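Local coordinates for putative histidinol-phosphate aminotransferase (Burkholderia pseudomallei, PDB 3P1T), which probably transfers the amino group of L-histidinol phosphate to 2-oxoglutarate with the help of pyridoxal 5'-phosphate, a step of histidine biosynthesis, at residues L71-I84 / M220-L234. Sequence-based numbering, arbitrary orientation.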
loop_
_atom_site.group_PDB
_atom_site.type_symbol
_atom_site.label_atom_id
_atom_site.label_comp_id
_atom_site.label_asym_id
_atom_site.label_seq_id
_atom_site.Cartn_x
_atom_site.Cartn_y
_atom_site.Cartn_z
ATOM N N LEU A 71 -17.725 1.581 3.584
ATOM C CA LEU A 71 -16.704 1.138 2.642
ATOM C C LEU A 71 -15.312 1.550 3.111
ATOM O O LEU A 71 -15.149 2.599 3.724
ATOM C CB LEU A 71 -16.962 1.649 1.214
ATOM C CG LEU A 71 -16.705 3.103 0.925
ATOM C CD1 LEU A 71 -15.373 3.279 0.259
ATOM C CD2 LEU A 71 -17.726 3.620 -0.007
HETATM N N MSE A 72 -14.313 0.712 2.787
HETATM C CA MSE A 72 -12.896 0.896 3.093
HETATM C C MSE A 72 -12.055 0.619 1.831
HETATM O O MSE A 72 -12.254 -0.431 1.190
HETATM C CB MSE A 72 -12.526 -0.048 4.232
HETATM C CG MSE A 72 -11.158 0.196 4.807
HETATM SE SE MSE A 72 -10.773 -0.913 6.342
HETATM C CE MSE A 72 -10.421 -2.483 5.500
ATOM N N LEU A 73 -11.178 1.581 1.441
ATOM C CA LEU A 73 -10.285 1.457 0.281
ATOM C C LEU A 73 -9.069 0.637 0.729
ATOM O O LEU A 73 -8.472 0.955 1.763
ATOM C CB LEU A 73 -9.901 2.848 -0.282
ATOM C CG LEU A 73 -8.918 2.900 -1.488
ATOM C CD1 LEU A 73 -9.457 2.162 -2.720
ATOM C CD2 LEU A 73 -8.628 4.323 -1.879
ATOM N N VAL A 74 -8.756 -0.456 0.017
ATOM C CA VAL A 74 -7.695 -1.369 0.447
ATOM C C VAL A 74 -6.707 -1.704 -0.679
ATOM O O VAL A 74 -7.033 -1.597 -1.867
ATOM C CB VAL A 74 -8.298 -2.692 1.010
ATOM C CG1 VAL A 74 -9.013 -2.463 2.328
ATOM C CG2 VAL A 74 -9.219 -3.382 0.007
ATOM N N ARG A 75 -5.510 -2.161 -0.279
ATOM C CA ARG A 75 -4.466 -2.637 -1.175
ATOM C C ARG A 75 -4.766 -4.105 -1.572
ATOM O O ARG A 75 -4.045 -5.035 -1.146
ATOM C CB ARG A 75 -3.096 -2.508 -0.505
ATOM C CG ARG A 75 -1.930 -2.497 -1.478
ATOM C CD ARG A 75 -1.498 -1.067 -1.657
ATOM N NE ARG A 75 -1.758 -0.579 -2.997
ATOM C CZ ARG A 75 -1.627 0.684 -3.365
ATOM N NH1 ARG A 75 -1.282 1.613 -2.479
ATOM N NH2 ARG A 75 -1.874 1.038 -4.612
ATOM N N GLY A 76 -5.865 -4.288 -2.322
ATOM C CA GLY A 76 -6.304 -5.583 -2.819
ATOM C C GLY A 76 -6.874 -6.521 -1.783
ATOM O O GLY A 76 -7.087 -6.155 -0.612
ATOM N N ILE A 77 -7.106 -7.762 -2.225
ATOM C CA ILE A 77 -7.706 -8.812 -1.414
ATOM C C ILE A 77 -6.745 -9.195 -0.251
ATOM O O ILE A 77 -7.254 -9.563 0.813
ATOM C CB ILE A 77 -8.138 -10.035 -2.297
ATOM C CG1 ILE A 77 -8.993 -11.083 -1.529
ATOM C CG2 ILE A 77 -6.984 -10.670 -3.042
ATOM C CD1 ILE A 77 -10.234 -10.574 -0.785
ATOM N N ASP A 78 -5.401 -9.025 -0.399
ATOM C CA ASP A 78 -4.457 -9.343 0.700
ATOM C C ASP A 78 -4.710 -8.441 1.907
ATOM O O ASP A 78 -4.863 -8.976 3.004
ATOM C CB ASP A 78 -2.973 -9.248 0.279
ATOM C CG ASP A 78 -2.436 -10.349 -0.624
ATOM O OD1 ASP A 78 -3.256 -11.055 -1.269
ATOM O OD2 ASP A 78 -1.198 -10.450 -0.760
ATOM N N GLU A 79 -4.786 -7.090 1.719
ATOM C CA GLU A 79 -5.074 -6.190 2.849
ATOM C C GLU A 79 -6.442 -6.494 3.440
ATOM O O GLU A 79 -6.594 -6.520 4.655
ATOM C CB GLU A 79 -5.003 -4.706 2.461
ATOM C CG GLU A 79 -5.433 -3.809 3.618
ATOM C CD GLU A 79 -5.226 -2.315 3.525
ATOM O OE1 GLU A 79 -4.922 -1.807 2.422
ATOM O OE2 GLU A 79 -5.363 -1.650 4.575
ATOM N N CYS A 80 -7.428 -6.704 2.569
ATOM C CA CYS A 80 -8.797 -7.021 2.925
ATOM C C CYS A 80 -8.843 -8.234 3.887
ATOM O O CYS A 80 -9.422 -8.133 4.975
ATOM C CB CYS A 80 -9.598 -7.288 1.654
ATOM S SG CYS A 80 -11.301 -7.829 1.952
ATOM N N PHE A 81 -8.201 -9.363 3.488
ATOM C CA PHE A 81 -8.184 -10.598 4.263
ATOM C C PHE A 81 -7.483 -10.383 5.600
ATOM O O PHE A 81 -7.966 -10.878 6.615
ATOM C CB PHE A 81 -7.507 -11.748 3.477
ATOM C CG PHE A 81 -7.703 -13.104 4.116
ATOM C CD1 PHE A 81 -6.863 -13.537 5.144
ATOM C CD2 PHE A 81 -8.752 -13.931 3.722
ATOM C CE1 PHE A 81 -7.091 -14.746 5.786
ATOM C CE2 PHE A 81 -8.967 -15.145 4.352
ATOM C CZ PHE A 81 -8.140 -15.539 5.387
ATOM N N ASP A 82 -6.353 -9.669 5.603
ATOM C CA ASP A 82 -5.558 -9.413 6.814
ATOM C C ASP A 82 -6.305 -8.572 7.830
ATOM O O ASP A 82 -6.348 -8.953 9.000
ATOM C CB ASP A 82 -4.224 -8.716 6.494
ATOM C CG ASP A 82 -3.123 -9.608 5.946
ATOM O OD1 ASP A 82 -3.393 -10.795 5.687
ATOM O OD2 ASP A 82 -1.976 -9.134 5.839
ATOM N N ARG A 83 -6.899 -7.445 7.408
ATOM C CA ARG A 83 -7.573 -6.557 8.349
ATOM C C ARG A 83 -8.855 -7.218 8.898
ATOM O O ARG A 83 -9.141 -7.037 10.077
ATOM C CB ARG A 83 -7.863 -5.192 7.716
ATOM C CG ARG A 83 -6.565 -4.525 7.276
ATOM C CD ARG A 83 -6.400 -3.102 7.746
ATOM N NE ARG A 83 -5.116 -2.547 7.317
ATOM C CZ ARG A 83 -3.997 -2.618 8.031
ATOM N NH1 ARG A 83 -3.991 -3.215 9.216
ATOM N NH2 ARG A 83 -2.879 -2.085 7.575
ATOM N N ILE A 84 -9.560 -8.053 8.098
ATOM C CA ILE A 84 -10.751 -8.760 8.567
ATOM C C ILE A 84 -10.326 -9.837 9.568
ATOM O O ILE A 84 -10.895 -9.905 10.663
ATOM C CB ILE A 84 -11.610 -9.360 7.406
ATOM C CG1 ILE A 84 -12.287 -8.247 6.599
ATOM C CG2 ILE A 84 -12.683 -10.332 7.948
ATOM C CD1 ILE A 84 -13.044 -8.738 5.361
HETATM N N MSE A 220 -11.374 -1.124 11.593
HETATM C CA MSE A 220 -10.322 -1.554 10.676
HETATM C C MSE A 220 -9.634 -0.322 10.052
HETATM O O MSE A 220 -8.408 -0.335 9.923
HETATM C CB MSE A 220 -10.861 -2.501 9.582
HETATM C CG MSE A 220 -11.231 -3.886 10.082
HETATM SE SE MSE A 220 -11.885 -5.020 8.646
HETATM C CE MSE A 220 -13.431 -4.066 8.158
ATOM N N LYS A 221 -10.410 0.741 9.687
ATOM C CA LYS A 221 -9.884 2.010 9.143
ATOM C C LYS A 221 -8.857 2.599 10.079
ATOM O O LYS A 221 -7.819 3.075 9.627
ATOM C CB LYS A 221 -11.001 3.033 8.882
ATOM C CG LYS A 221 -11.772 2.774 7.600
ATOM C CD LYS A 221 -12.816 3.826 7.361
ATOM C CE LYS A 221 -13.531 3.570 6.063
ATOM N NZ LYS A 221 -14.588 4.578 5.781
ATOM N N ARG A 222 -9.128 2.503 11.388
ATOM C CA ARG A 222 -8.257 2.939 12.488
ATOM C C ARG A 222 -6.888 2.213 12.459
ATOM O O ARG A 222 -5.877 2.780 12.875
ATOM C CB ARG A 222 -8.952 2.681 13.847
ATOM C CG ARG A 222 -9.423 3.934 14.564
ATOM C CD ARG A 222 -10.134 3.636 15.878
ATOM N NE ARG A 222 -11.569 3.390 15.698
ATOM C CZ ARG A 222 -12.236 2.347 16.197
ATOM N NH1 ARG A 222 -11.598 1.416 16.909
ATOM N NH2 ARG A 222 -13.538 2.217 15.977
ATOM N N LYS A 223 -6.861 0.975 11.952
ATOM C CA LYS A 223 -5.626 0.187 11.922
ATOM C C LYS A 223 -4.865 0.370 10.593
ATOM O O LYS A 223 -3.687 0.004 10.526
ATOM C CB LYS A 223 -5.916 -1.311 12.184
ATOM C CG LYS A 223 -6.329 -1.541 13.635
ATOM C CD LYS A 223 -6.659 -2.949 13.971
ATOM C CE LYS A 223 -7.055 -3.052 15.418
ATOM N NZ LYS A 223 -7.210 -4.464 15.840
ATOM N N GLN A 224 -5.489 0.998 9.586
ATOM C CA GLN A 224 -4.843 1.217 8.290
ATOM C C GLN A 224 -3.687 2.199 8.413
ATOM O O GLN A 224 -3.622 2.996 9.356
ATOM C CB GLN A 224 -5.829 1.704 7.237
ATOM C CG GLN A 224 -6.831 0.648 6.795
ATOM C CD GLN A 224 -7.620 1.126 5.606
ATOM O OE1 GLN A 224 -8.491 2.009 5.708
ATOM N NE2 GLN A 224 -7.283 0.591 4.437
ATOM N N TRP A 225 -2.749 2.100 7.477
ATOM C CA TRP A 225 -1.569 2.930 7.485
ATOM C C TRP A 225 -1.892 4.311 7.001
ATOM O O TRP A 225 -2.819 4.486 6.208
ATOM C CB TRP A 225 -0.483 2.304 6.616
ATOM C CG TRP A 225 -0.065 0.922 7.033
ATOM C CD1 TRP A 225 0.070 0.458 8.308
ATOM C CD2 TRP A 225 0.430 -0.120 6.170
ATOM N NE1 TRP A 225 0.529 -0.836 8.292
ATOM C CE2 TRP A 225 0.779 -1.210 6.993
ATOM C CE3 TRP A 225 0.553 -0.261 4.767
ATOM C CZ2 TRP A 225 1.258 -2.416 6.471
ATOM C CZ3 TRP A 225 1.053 -1.447 4.248
ATOM C CH2 TRP A 225 1.384 -2.512 5.091
ATOM N N PHE A 226 -1.128 5.303 7.474
ATOM C CA PHE A 226 -1.287 6.671 7.026
ATOM C C PHE A 226 -0.899 6.764 5.538
ATOM O O PHE A 226 0.142 6.215 5.153
ATOM C CB PHE A 226 -0.448 7.624 7.896
ATOM C CG PHE A 226 -0.341 9.022 7.334
ATOM C CD1 PHE A 226 -1.447 9.872 7.314
ATOM C CD2 PHE A 226 0.846 9.477 6.784
ATOM C CE1 PHE A 226 -1.363 11.141 6.739
ATOM C CE2 PHE A 226 0.933 10.755 6.236
ATOM C CZ PHE A 226 -0.172 11.572 6.209
ATOM N N CYS A 227 -1.763 7.411 4.711
ATOM C CA CYS A 227 -1.552 7.614 3.279
ATOM C C CYS A 227 -1.297 6.242 2.601
ATOM O O CYS A 227 -0.356 6.060 1.805
ATOM C CB CYS A 227 -0.404 8.606 3.054
ATOM S SG CYS A 227 -0.119 9.090 1.322
ATOM N N ASN A 228 -2.154 5.265 2.953
ATOM C CA ASN A 228 -2.093 3.890 2.459
ATOM C C ASN A 228 -2.129 3.845 0.914
ATOM O O ASN A 228 -1.409 3.044 0.300
ATOM C CB ASN A 228 -3.244 3.091 3.054
ATOM C CG ASN A 228 -3.221 1.609 2.765
ATOM O OD1 ASN A 228 -2.184 0.923 2.801
ATOM N ND2 ASN A 228 -4.403 1.076 2.535
ATOM N N VAL A 229 -2.951 4.715 0.297
ATOM C CA VAL A 229 -3.096 4.853 -1.164
ATOM C C VAL A 229 -2.642 6.274 -1.552
ATOM O O VAL A 229 -3.254 7.263 -1.163
ATOM C CB VAL A 229 -4.530 4.529 -1.645
ATOM C CG1 VAL A 229 -4.645 4.657 -3.161
ATOM C CG2 VAL A 229 -4.940 3.133 -1.200
ATOM N N GLY A 230 -1.536 6.345 -2.261
ATOM C CA GLY A 230 -0.919 7.598 -2.681
ATOM C C GLY A 230 -1.676 8.398 -3.715
ATOM O O GLY A 230 -2.649 7.928 -4.301
ATOM N N THR A 231 -1.199 9.612 -3.958
ATOM C CA THR A 231 -1.788 10.579 -4.883
ATOM C C THR A 231 -1.911 10.028 -6.334
ATOM O O THR A 231 -2.927 10.305 -6.967
ATOM C CB THR A 231 -0.991 11.884 -4.878
ATOM O OG1 THR A 231 -1.499 12.732 -5.912
ATOM C CG2 THR A 231 0.494 11.679 -5.062
ATOM N N LEU A 232 -0.932 9.249 -6.840
ATOM C CA LEU A 232 -1.011 8.711 -8.210
ATOM C C LEU A 232 -2.140 7.661 -8.323
ATOM O O LEU A 232 -2.957 7.745 -9.245
ATOM C CB LEU A 232 0.329 8.098 -8.678
ATOM C CG LEU A 232 1.520 9.039 -8.796
ATOM C CD1 LEU A 232 2.788 8.268 -9.093
ATOM C CD2 LEU A 232 1.262 10.128 -9.839
ATOM N N ASP A 233 -2.210 6.708 -7.367
ATOM C CA ASP A 233 -3.228 5.666 -7.384
ATOM C C ASP A 233 -4.623 6.263 -7.155
ATOM O O ASP A 233 -5.571 5.840 -7.823
ATOM C CB ASP A 233 -2.914 4.587 -6.343
ATOM C CG ASP A 233 -1.634 3.797 -6.573
ATOM O OD1 ASP A 233 -1.159 3.753 -7.719
ATOM O OD2 ASP A 233 -1.112 3.223 -5.601
ATOM N N LEU A 234 -4.738 7.266 -6.267
ATOM C CA LEU A 234 -6.012 7.950 -5.995
ATOM C C LEU A 234 -6.560 8.676 -7.243
ATOM O O LEU A 234 -7.741 8.508 -7.549
ATOM C CB LEU A 234 -5.887 8.959 -4.848
ATOM C CG LEU A 234 -5.752 8.416 -3.418
ATOM C CD1 LEU A 234 -5.400 9.527 -2.484
ATOM C CD2 LEU A 234 -7.011 7.746 -2.952
HETATM O O HOH W 1 -10.292 3.143 3.615
HETATM O O HOH W 2 -0.046 4.348 -3.451
HETATM O O HOH W 3 -3.065 -0.109 5.513
#
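E79 reaches out from the first turn of helix 76-87 and presents its carboxylate to two amides of the 220-234 segment. N228 comes from the opposite direction, its amide plane nearly perpendicular to the carboxylate, and N228 ND2 meets the syn lone pair of E79 OE1 at 2.9 Å. Q224 crosses E79 at about a right angle; its NE2 approaches OE2 from above the carboxylate plane, 3.0 Å away, and gives a second, nearly straight bond to L73 O (2.9 Å). Both acceptors lie within 6° of the amide plane, and the two bonds fix its rotation. E79 OE1 also accepts a bond from R75 N, and OE2 forms a salt bridge with R83 NE. This charge, with four protein donors in all and a water on OE2, probably keeps the buried carboxylate ionised.

In this fold type I aminotransferase architecture, strand 71-74 is an edge of the seven-stranded sheet, and the 220-234 segment links helices 214-221 and 231-241 in the dimer interface. The W225 indole has R83 NH2 over one face, at most a weak cation-pi attraction, while its NE1 bonds to D82 of the second subunit.

Bends at chi2 and chi3 (101° and -113°) turn the R75 guanidinium to D233, whose OD2 receives NH2 from above the carboxylate plane in a salt bridge; NH2 also bonds to L205 O. L73 CD2 packs against both V229 CG2 and L234 CD2, each 3.9 Å away. M72 crosses M220 at about a right angle, SE lying 3.6 Å from M220 CB, and I84 CG1 touches the M220 selenium.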